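Local structure of inositol-1-monophosphatase (Nostoc sp., 5ZHH) at residues 15-26 / 95-106; 138-148 / 197-205. The protein probably hydrolyses inositol monophosphates to inositol and inorganic phosphate, as a cyanobacterial member of the inositol monophosphatase family. All coordinates share one frame; numbering follows the deposited sequence.

In the fold
Helix 3-25 comes first, and interaction 1 returns the chain to it at residues 95-106, closing a loop of 68 residues that holds helix 44-61, the first sheet strands and the unmodelled 27-42. The eight-stranded sheet then continues through 103-110 to its edge at 141-142, where interaction 2 begins; it closes a second loop, of 48 residues, on the end of helix 191-199. The two loops follow in series, neither nested nor crossed, with centres 21 Å apart. Interaction 1 ties the N-terminal helix to that sheet, and interaction 2 ties the segment leaving the sheet's edge to the end of helix 191-199 and the turn leading into strand 205-208 of the five-stranded sheet. Between subunits they meet: His97 packs on Asp204 of a second subunit.

Interaction 1 (15-26 / 95-106); sequences ALAAGAVLQGYL and YAHQYPAFCVSI
Tyr95 and Leu22 join the last turns of helix 3-25 to helix 92-97, while Val104 and Ile106 seat the same helix on strand 103-110, an alpha-on-beta layer of the inositol monophosphatase fold. The axes of helix 15-25 and strand 103-106 approach to 8.5 Å and run nearly antiparallel, at 156°. The Tyr95 side chain shows how the two helices are linked. At CB the torsion sets CG opposite the backbone N (chi1 -172°), which carries the ring across to the end of helix 15-25. CD1 stands 3.5 Å above the centre of the Phe102 ring, placing an edge of the tyrosine on a face of the phenylalanine. Next along the ring, CE1 meets Leu26 CD1 at 4.0 Å. At the tip, OH donates a hydrogen bond of 2.9 Å to Leu22 O, lying in the carbonyl plane on a lone pair with a C=O...O angle of 131°; Tyr25 CB is 3.2 Å from the same OH. A phenylalanine in place of Tyr95 would probably leave Leu22 O with little more than the weak helical bond from Leu26 N. Leu26 lays its two methyls against Phe102 CZ, and its CD1 also touches CG of Gln98, whose positive phi belongs to the Schellman motif ending helix 92-97. Toward the strand, Leu22 CD1 presses on Val104 CG2 at 3.6 Å, with Ala18 CB against the same methyl. Beyond it, the Ile106 side chain ends with CD1 3.5 Å from Ala15 N.

Interaction 2 (138-148 / 197-205); sequences RNRRPIKVSDT and HVACGRVDG
Arg138 and Arg202 meet where strand 135-138 ends: Arg202 NH1 lies over one face of the Arg138 guanidinium, 3.8 Å from Arg138 NE, with the two planes 35° apart. The like charges are probably eased by Glu126, which forms a salt bridge with Arg202 NH1. A type I' turn from Arg138 to Arg141 reverses the chain, and Ile143 then packs CG2 on Cys200 CB at 3.8 Å. Its CG1 sits between the backbone N and carbonyl carbon (chi1 56°), which brings CD1 against Ala199 CB as well. From Lys144, N donates to a water that in turn donates to Cys200 O. Val145 points CG1 at Val198 O, 3.6 Å away. The backbone runs close to Gly201 here; a CB at that position would come within 3.3 Å of Lys144 O. A second water satisfies three backbone atoms, bridging Ser146 N to the last turn of the helix (Val198 O) and to the loop after it (Val203 O). Ser146 OG donates to Asp204 OD1; the refined 2.5 Å is very short, so its exact length is doubtful. Thr148 OG1 reaches the same oxygen, 2.7 Å from Asp204 OD1, from above the carboxylate plane (55° out of it). Two hydroxyls thus grip OD1, while Leu155 N donates to OD2 and helps fix the carboxylate's rotation. The arrangement is that of an inter-sheet connection in the layered alpha-beta-alpha-beta-alpha fold: leaving a tight beta hairpin, the chain crosses the C-terminal end of helix 191-199 on its way to the five-stranded sheet.

Interaction 1 (15-26 / 95-106)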
loop_
_atom_site.group_PDB
_atom_site.type_symbol
_atom_site.label_atom_id
_atom_site.label_comp_id
_atom_site.label_asym_id
_atom_site.label_seq_id
_atom_site.Cartn_x
_atom_site.Cartn_y
_atom_site.Cartn_z
ATOM N N ALA A 15 4.798 -18.453 3.830
ATOM C CA ALA A 15 4.274 -17.787 2.641
ATOM C C ALA A 15 4.743 -16.340 2.557
ATOM O O ALA A 15 5.092 -15.855 1.473
ATOM C CB ALA A 15 2.748 -17.845 2.648
ATOM N N LEU A 16 4.740 -15.629 3.690
ATOM C CA LEU A 16 5.174 -14.237 3.689
ATOM C C LEU A 16 6.667 -14.122 3.421
ATOM O O LEU A 16 7.103 -13.228 2.685
ATOM C CB LEU A 16 4.813 -13.573 5.017
ATOM C CG LEU A 16 3.309 -13.437 5.252
ATOM C CD1 LEU A 16 3.036 -12.849 6.632
ATOM C CD2 LEU A 16 2.666 -12.586 4.154
ATOM N N ALA A 17 7.465 -15.014 4.013
ATOM C CA ALA A 17 8.903 -14.972 3.782
ATOM C C ALA A 17 9.220 -15.253 2.322
ATOM O O ALA A 17 10.044 -14.559 1.709
ATOM C CB ALA A 17 9.611 -15.974 4.693
ATOM N N ALA A 18 8.567 -16.264 1.749
ATOM C CA ALA A 18 8.781 -16.595 0.346
ATOM C C ALA A 18 8.255 -15.498 -0.569
ATOM O O ALA A 18 8.879 -15.186 -1.589
ATOM C CB ALA A 18 8.118 -17.929 0.016
ATOM N N GLY A 19 7.109 -14.909 -0.226
ATOM C CA GLY A 19 6.583 -13.818 -1.032
ATOM C C GLY A 19 7.534 -12.638 -1.118
ATOM O O GLY A 19 7.660 -12.002 -2.168
ATOM N N ALA A 20 8.225 -12.335 -0.015
ATOM C CA ALA A 20 9.194 -11.246 -0.023
ATOM C C ALA A 20 10.355 -11.548 -0.964
ATOM O O ALA A 20 10.874 -10.647 -1.634
ATOM C CB ALA A 20 9.694 -10.989 1.400
ATOM N N VAL A 21 10.783 -12.810 -1.024
ATOM C CA VAL A 21 11.821 -13.196 -1.975
ATOM C C VAL A 21 11.344 -12.988 -3.409
ATOM O O VAL A 21 12.077 -12.449 -4.248
ATOM C CB VAL A 21 12.260 -14.649 -1.719
ATOM C CG1 VAL A 21 13.094 -15.159 -2.873
ATOM C CG2 VAL A 21 13.055 -14.725 -0.411
ATOM N N LEU A 22 10.112 -13.409 -3.716
ATOM C CA LEU A 22 9.585 -13.215 -5.064
ATOM C C LEU A 22 9.492 -11.734 -5.415
ATOM O O LEU A 22 9.770 -11.341 -6.555
ATOM C CB LEU A 22 8.212 -13.882 -5.206
ATOM C CG LEU A 22 8.133 -15.409 -5.138
ATOM C CD1 LEU A 22 6.703 -15.878 -5.364
ATOM C CD2 LEU A 22 9.058 -16.036 -6.165
ATOM N N GLN A 23 9.086 -10.897 -4.454
ATOM C CA GLN A 23 9.032 -9.458 -4.709
ATOM C C GLN A 23 10.418 -8.869 -4.942
ATOM O O GLN A 23 10.555 -7.876 -5.663
ATOM C CB GLN A 23 8.297 -8.720 -3.590
ATOM C CG GLN A 23 6.795 -8.827 -3.760
ATOM C CD GLN A 23 6.329 -8.301 -5.125
ATOM O OE1 GLN A 23 5.828 -9.063 -5.957
ATOM N NE2 GLN A 23 6.500 -7.002 -5.358
ATOM N N GLY A 24 11.438 -9.387 -4.257
ATOM C CA GLY A 24 12.789 -8.918 -4.516
ATOM C C GLY A 24 13.245 -9.187 -5.939
ATOM O O GLY A 24 13.851 -8.328 -6.581
ATOM N N TYR A 25 12.970 -10.393 -6.442
ATOM C CA TYR A 25 13.374 -10.774 -7.795
ATOM C C TYR A 25 12.575 -10.080 -8.895
ATOM O O TYR A 25 13.082 -9.919 -10.012
ATOM C CB TYR A 25 13.227 -12.283 -7.975
ATOM C CG TYR A 25 14.398 -13.104 -7.493
ATOM C CD1 TYR A 25 15.460 -13.379 -8.342
ATOM C CD2 TYR A 25 14.433 -13.627 -6.205
ATOM C CE1 TYR A 25 16.535 -14.130 -7.921
ATOM C CE2 TYR A 25 15.508 -14.381 -5.774
ATOM C CZ TYR A 25 16.554 -14.629 -6.637
ATOM O OH TYR A 25 17.622 -15.381 -6.209
ATOM N N LEU A 26 11.340 -9.678 -8.619
ATOM C CA LEU A 26 10.437 -9.202 -9.668
ATOM C C LEU A 26 10.904 -7.889 -10.279
ATOM O O LEU A 26 11.217 -6.932 -9.560
ATOM C CB LEU A 26 9.022 -9.052 -9.095
ATOM C CG LEU A 26 7.921 -8.499 -10.001
ATOM C CD1 LEU A 26 7.443 -9.533 -11.003
ATOM C CD2 LEU A 26 6.763 -8.030 -9.161
ATOM N N TYR A 95 4.500 -14.662 -14.043
ATOM C CA TYR A 95 5.650 -14.066 -13.372
ATOM C C TYR A 95 6.722 -13.665 -14.373
ATOM O O TYR A 95 7.274 -12.562 -14.292
ATOM C CB TYR A 95 6.217 -15.039 -12.340
ATOM C CG TYR A 95 7.285 -14.433 -11.459
ATOM C CD1 TYR A 95 6.942 -13.721 -10.319
ATOM C CD2 TYR A 95 8.636 -14.587 -11.762
ATOM C CE1 TYR A 95 7.913 -13.168 -9.504
ATOM C CE2 TYR A 95 9.614 -14.040 -10.948
ATOM C CZ TYR A 95 9.242 -13.331 -9.825
ATOM O OH TYR A 95 10.196 -12.773 -9.009
ATOM N N ALA A 96 7.008 -14.540 -15.343
ATOM C CA ALA A 96 8.011 -14.233 -16.359
ATOM C C ALA A 96 7.655 -12.977 -17.147
ATOM O O ALA A 96 8.550 -12.254 -17.600
ATOM C CB ALA A 96 8.183 -15.425 -17.302
ATOM N N HIS A 97 6.366 -12.700 -17.325
ATOM C CA HIS A 97 5.909 -11.518 -18.042
ATOM C C HIS A 97 5.580 -10.354 -17.113
ATOM O O HIS A 97 5.173 -9.290 -17.592
ATOM C CB HIS A 97 4.671 -11.866 -18.884
ATOM C CG HIS A 97 4.958 -12.742 -20.066
ATOM N ND1 HIS A 97 5.165 -12.240 -21.333
ATOM C CD2 HIS A 97 5.071 -14.089 -20.174
ATOM C CE1 HIS A 97 5.389 -13.237 -22.171
ATOM N NE2 HIS A 97 5.342 -14.370 -21.492
ATOM N N GLN A 98 5.756 -10.530 -15.800
ATOM C CA GLN A 98 5.269 -9.586 -14.789
ATOM C C GLN A 98 3.774 -9.336 -14.914
ATOM O O GLN A 98 3.290 -8.259 -14.565
ATOM C CB GLN A 98 6.022 -8.250 -14.779
ATOM C CG GLN A 98 7.483 -8.342 -14.390
ATOM C CD GLN A 98 8.423 -8.113 -15.542
ATOM O OE1 GLN A 98 8.617 -8.986 -16.391
ATOM N NE2 GLN A 98 9.026 -6.925 -15.577
ATOM N N TYR A 99 3.035 -10.318 -15.413
ATOM C CA TYR A 99 1.583 -10.233 -15.388
ATOM C C TYR A 99 1.146 -10.434 -13.944
ATOM O O TYR A 99 1.529 -11.438 -13.328
ATOM C CB TYR A 99 0.952 -11.283 -16.307
ATOM C CG TYR A 99 -0.520 -11.049 -16.572
ATOM C CD1 TYR A 99 -0.934 -10.196 -17.587
ATOM C CD2 TYR A 99 -1.501 -11.683 -15.805
ATOM C CE1 TYR A 99 -2.283 -9.972 -17.836
ATOM C CE2 TYR A 99 -2.853 -11.462 -16.041
ATOM C CZ TYR A 99 -3.235 -10.609 -17.056
ATOM O OH TYR A 99 -4.568 -10.381 -17.305
ATOM N N PRO A 100 0.397 -9.521 -13.364
ATOM C CA PRO A 100 0.171 -9.520 -11.900
ATOM C C PRO A 100 -0.882 -10.525 -11.443
ATOM O O PRO A 100 -1.976 -10.174 -10.997
ATOM C CB PRO A 100 -0.253 -8.070 -11.640
ATOM C CG PRO A 100 -0.943 -7.653 -12.899
ATOM C CD PRO A 100 -0.348 -8.446 -14.042
ATOM N N ALA A 101 -0.555 -11.820 -11.560
ATOM C CA ALA A 101 -1.402 -12.895 -11.033
ATOM C C ALA A 101 -0.489 -14.099 -10.780
ATOM O O ALA A 101 -0.400 -15.035 -11.579
ATOM C CB ALA A 101 -2.560 -13.254 -11.965
ATOM N N PHE A 102 0.228 -14.046 -9.659
ATOM C CA PHE A 102 1.078 -15.146 -9.230
ATOM C C PHE A 102 1.139 -15.120 -7.709
ATOM O O PHE A 102 0.834 -14.105 -7.076
ATOM C CB PHE A 102 2.480 -15.052 -9.852
ATOM C CG PHE A 102 3.154 -13.737 -9.611
ATOM C CD1 PHE A 102 3.850 -13.504 -8.437
ATOM C CD2 PHE A 102 3.070 -12.721 -10.548
ATOM C CE1 PHE A 102 4.466 -12.283 -8.209
ATOM C CE2 PHE A 102 3.679 -11.502 -10.323
ATOM C CZ PHE A 102 4.374 -11.282 -9.154
ATOM N N CYS A 103 1.535 -16.247 -7.124
ATOM C CA CYS A 103 1.446 -16.383 -5.679
ATOM C C CYS A 103 2.302 -17.551 -5.219
ATOM O O CYS A 103 2.784 -18.354 -6.019
ATOM C CB CYS A 103 -0.004 -16.594 -5.239
ATOM S SG CYS A 103 -0.687 -18.137 -5.889
ATOM N N VAL A 104 2.477 -17.625 -3.901
ATOM C CA VAL A 104 2.992 -18.800 -3.213
ATOM C C VAL A 104 1.787 -19.537 -2.651
ATOM O O VAL A 104 0.885 -18.909 -2.080
ATOM C CB VAL A 104 3.971 -18.403 -2.093
ATOM C CG1 VAL A 104 4.593 -19.639 -1.440
ATOM C CG2 VAL A 104 5.051 -17.481 -2.635
ATOM N N SER A 105 1.744 -20.858 -2.836
ATOM C CA SER A 105 0.650 -21.682 -2.327
ATOM C C SER A 105 1.239 -22.741 -1.409
ATOM O O SER A 105 2.118 -23.501 -1.824
ATOM C CB SER A 105 -0.135 -22.334 -3.474
ATOM O OG SER A 105 -1.217 -23.115 -2.989
ATOM N N ILE A 106 0.753 -22.793 -0.166
ATOM C CA ILE A 106 1.246 -23.727 0.845
ATOM C C ILE A 106 0.043 -24.429 1.458
ATOM O O ILE A 106 -0.717 -23.817 2.218
ATOM C CB ILE A 106 2.064 -23.015 1.930
ATOM C CG1 ILE A 106 3.270 -22.310 1.302
ATOM C CG2 ILE A 106 2.504 -24.003 2.997
ATOM C CD1 ILE A 106 4.100 -21.521 2.291
#

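Interaction 2 (138-148 / 197-205)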
loop_
_atom_site.group_PDB
_atom_site.type_symbol
_atom_site.label_atom_id
_atom_site.label_comp_id
_atom_site.label_asym_id
_atom_site.label_seq_id
_atom_site.Cartn_x
_atom_site.Cartn_y
_atom_site.Cartn_z
ATOM N N ARG A 138 -8.883 -13.098 4.225
ATOM C CA ARG A 138 -7.918 -12.405 3.388
ATOM C C ARG A 138 -7.417 -11.184 4.146
ATOM O O ARG A 138 -8.217 -10.395 4.668
ATOM C CB ARG A 138 -8.511 -12.014 2.031
ATOM C CG ARG A 138 -7.578 -11.138 1.204
ATOM C CD ARG A 138 -8.292 -10.616 -0.031
ATOM N NE ARG A 138 -9.557 -9.971 0.306
ATOM C CZ ARG A 138 -9.695 -8.691 0.622
ATOM N NH1 ARG A 138 -8.632 -7.896 0.667
ATOM N NH2 ARG A 138 -10.898 -8.205 0.918
ATOM N N ASN A 139 -6.093 -11.053 4.232
ATOM C CA ASN A 139 -5.453 -10.027 5.058
ATOM C C ASN A 139 -6.058 -9.994 6.460
ATOM O O ASN A 139 -6.293 -8.928 7.046
ATOM C CB ASN A 139 -5.509 -8.663 4.367
ATOM C CG ASN A 139 -4.657 -8.630 3.100
ATOM O OD1 ASN A 139 -3.924 -9.575 2.821
ATOM N ND2 ASN A 139 -4.751 -7.548 2.335
ATOM N N ARG A 140 -6.296 -11.195 7.001
ATOM C CA ARG A 140 -6.721 -11.417 8.382
ATOM C C ARG A 140 -8.114 -10.849 8.667
ATOM O O ARG A 140 -8.464 -10.572 9.817
ATOM C CB ARG A 140 -5.674 -10.864 9.362
ATOM C CG ARG A 140 -4.278 -11.461 9.088
ATOM C CD ARG A 140 -3.186 -10.986 10.049
ATOM N NE ARG A 140 -1.864 -11.449 9.624
ATOM C CZ ARG A 140 -1.282 -12.566 10.061
ATOM N NH1 ARG A 140 -1.906 -13.341 10.940
ATOM N NH2 ARG A 140 -0.079 -12.908 9.621
ATOM N N ARG A 141 -8.949 -10.730 7.638
ATOM C CA ARG A 141 -10.348 -10.401 7.837
ATOM C C ARG A 141 -11.197 -11.445 7.130
ATOM O O ARG A 141 -10.801 -11.936 6.071
ATOM C CB ARG A 141 -10.671 -8.992 7.309
ATOM C CG ARG A 141 -9.814 -7.901 7.960
ATOM C CD ARG A 141 -10.236 -6.504 7.579
ATOM N NE ARG A 141 -10.018 -6.270 6.154
ATOM C CZ ARG A 141 -8.847 -5.935 5.614
ATOM N NH1 ARG A 141 -7.768 -5.739 6.380
ATOM N NH2 ARG A 141 -8.766 -5.764 4.292
ATOM N N PRO A 142 -12.360 -11.795 7.679
ATOM C CA PRO A 142 -13.136 -12.915 7.130
ATOM C C PRO A 142 -13.567 -12.663 5.694
ATOM O O PRO A 142 -13.883 -11.537 5.304
ATOM C CB PRO A 142 -14.349 -13.004 8.066
ATOM C CG PRO A 142 -13.934 -12.282 9.320
ATOM C CD PRO A 142 -12.940 -11.255 8.924
ATOM N N ILE A 143 -13.584 -13.738 4.911
ATOM C CA ILE A 143 -14.091 -13.727 3.548
ATOM C C ILE A 143 -15.131 -14.830 3.419
ATOM O O ILE A 143 -15.171 -15.777 4.206
ATOM C CB ILE A 143 -12.979 -13.926 2.496
ATOM C CG1 ILE A 143 -12.212 -15.227 2.781
ATOM C CG2 ILE A 143 -12.069 -12.693 2.406
ATOM C CD1 ILE A 143 -11.186 -15.589 1.718
ATOM N N LYS A 144 -15.987 -14.697 2.408
ATOM C CA LYS A 144 -17.027 -15.690 2.197
ATOM C C LYS A 144 -17.369 -15.755 0.714
ATOM O O LYS A 144 -17.186 -14.779 -0.023
ATOM C CB LYS A 144 -18.265 -15.386 3.050
ATOM C CG LYS A 144 -18.951 -14.081 2.715
ATOM C CD LYS A 144 -20.121 -13.839 3.648
ATOM C CE LYS A 144 -20.858 -12.557 3.294
ATOM N NZ LYS A 144 -22.076 -12.393 4.138
ATOM N N VAL A 145 -17.845 -16.931 0.284
ATOM C CA VAL A 145 -18.258 -17.116 -1.110
ATOM C C VAL A 145 -19.452 -16.217 -1.429
ATOM O O VAL A 145 -20.150 -15.708 -0.542
ATOM C CB VAL A 145 -18.582 -18.590 -1.414
ATOM C CG1 VAL A 145 -17.358 -19.480 -1.213
ATOM C CG2 VAL A 145 -19.755 -19.066 -0.572
ATOM N N SER A 146 -19.698 -16.048 -2.730
ATOM C CA SER A 146 -20.807 -15.249 -3.222
ATOM C C SER A 146 -22.139 -15.979 -3.038
ATOM O O SER A 146 -22.198 -17.175 -2.740
ATOM C CB SER A 146 -20.602 -14.920 -4.697
ATOM O OG SER A 146 -20.722 -16.099 -5.473
ATOM N N ASP A 147 -23.226 -15.244 -3.263
ATOM C CA ASP A 147 -24.576 -15.779 -3.163
ATOM C C ASP A 147 -25.160 -16.123 -4.512
ATOM O O ASP A 147 -26.301 -16.588 -4.575
ATOM C CB ASP A 147 -25.504 -14.800 -2.437
ATOM C CG ASP A 147 -25.190 -14.662 -0.960
ATOM O OD1 ASP A 147 -24.882 -15.690 -0.321
ATOM O OD2 ASP A 147 -25.263 -13.520 -0.429
ATOM N N THR A 148 -24.405 -15.905 -5.588
ATOM C CA THR A 148 -24.912 -16.121 -6.935
ATOM C C THR A 148 -25.478 -17.530 -7.077
ATOM O O THR A 148 -24.805 -18.520 -6.772
ATOM C CB THR A 148 -23.796 -15.904 -7.957
ATOM O OG1 THR A 148 -23.159 -14.645 -7.706
ATOM C CG2 THR A 148 -24.362 -15.920 -9.372
ATOM N N HIS A 197 -10.035 -16.537 -5.381
ATOM C CA HIS A 197 -11.071 -15.624 -5.854
ATOM C C HIS A 197 -12.471 -16.215 -5.703
ATOM O O HIS A 197 -13.430 -15.470 -5.489
ATOM C CB HIS A 197 -10.825 -15.245 -7.311
ATOM C CG HIS A 197 -9.639 -14.356 -7.512
ATOM N ND1 HIS A 197 -8.831 -13.940 -6.477
ATOM C CD2 HIS A 197 -9.122 -13.809 -8.638
ATOM C CE1 HIS A 197 -7.868 -13.173 -6.954
ATOM N NE2 HIS A 197 -8.023 -13.078 -8.262
ATOM N N VAL A 198 -12.628 -17.532 -5.846
ATOM C CA VAL A 198 -13.910 -18.130 -5.477
ATOM C C VAL A 198 -14.141 -17.971 -3.978
ATOM O O VAL A 198 -15.253 -17.663 -3.531
ATOM C CB VAL A 198 -13.985 -19.609 -5.903
ATOM C CG1 VAL A 198 -15.409 -20.148 -5.693
ATOM C CG2 VAL A 198 -13.591 -19.781 -7.360
ATOM N N ALA A 199 -13.090 -18.167 -3.183
ATOM C CA ALA A 199 -13.239 -18.148 -1.729
ATOM C C ALA A 199 -13.742 -16.802 -1.216
ATOM O O ALA A 199 -14.527 -16.753 -0.262
ATOM C CB ALA A 199 -11.913 -18.509 -1.063
ATOM N N CYS A 200 -13.319 -15.698 -1.827
ATOM C CA CYS A 200 -13.746 -14.388 -1.355
ATOM C C CYS A 200 -14.862 -13.782 -2.199
ATOM O O CYS A 200 -15.220 -12.620 -1.986
ATOM C CB CYS A 200 -12.557 -13.427 -1.273
ATOM S SG CYS A 200 -11.728 -13.068 -2.824
ATOM N N GLY A 201 -15.429 -14.540 -3.136
ATOM C CA GLY A 201 -16.608 -14.118 -3.865
ATOM C C GLY A 201 -16.365 -13.276 -5.100
ATOM O O GLY A 201 -17.337 -12.801 -5.704
ATOM N N ARG A 202 -15.110 -13.116 -5.527
ATOM C CA ARG A 202 -14.827 -12.322 -6.719
ATOM C C ARG A 202 -15.257 -13.037 -7.994
ATOM O O ARG A 202 -15.510 -12.388 -9.014
ATOM C CB ARG A 202 -13.340 -11.996 -6.784
ATOM C CG ARG A 202 -12.902 -10.959 -5.739
ATOM C CD ARG A 202 -11.394 -10.951 -5.600
ATOM N NE ARG A 202 -10.949 -10.014 -4.569
ATOM C CZ ARG A 202 -9.674 -9.759 -4.293
ATOM N NH1 ARG A 202 -9.362 -8.895 -3.337
ATOM N NH2 ARG A 202 -8.714 -10.374 -4.966
ATOM N N VAL A 203 -15.300 -14.367 -7.968
ATOM C CA VAL A 203 -15.943 -15.168 -8.997
ATOM C C VAL A 203 -16.845 -16.163 -8.290
ATOM O O VAL A 203 -16.734 -16.388 -7.086
ATOM C CB VAL A 203 -14.936 -15.894 -9.914
ATOM C CG1 VAL A 203 -14.132 -14.896 -10.724
ATOM C CG2 VAL A 203 -14.004 -16.758 -9.098
ATOM N N ASP A 204 -17.746 -16.766 -9.058
ATOM C CA ASP A 204 -18.705 -17.698 -8.492
ATOM C C ASP A 204 -18.283 -19.147 -8.647
ATOM O O ASP A 204 -18.830 -20.007 -7.956
ATOM C CB ASP A 204 -20.077 -17.481 -9.137
ATOM C CG ASP A 204 -20.528 -16.040 -9.034
ATOM O OD1 ASP A 204 -20.599 -15.510 -7.896
ATOM O OD2 ASP A 204 -20.783 -15.427 -10.086
ATOM N N GLY A 205 -17.316 -19.435 -9.507
ATOM C CA GLY A 205 -16.938 -20.810 -9.754
ATOM C C GLY A 205 -15.716 -20.891 -10.637
ATOM O O GLY A 205 -15.387 -19.955 -11.372
HETATM O O HOH W 1 -15.401 -12.201 0.911
HETATM O O HOH W 2 -17.783 -17.285 -4.552
#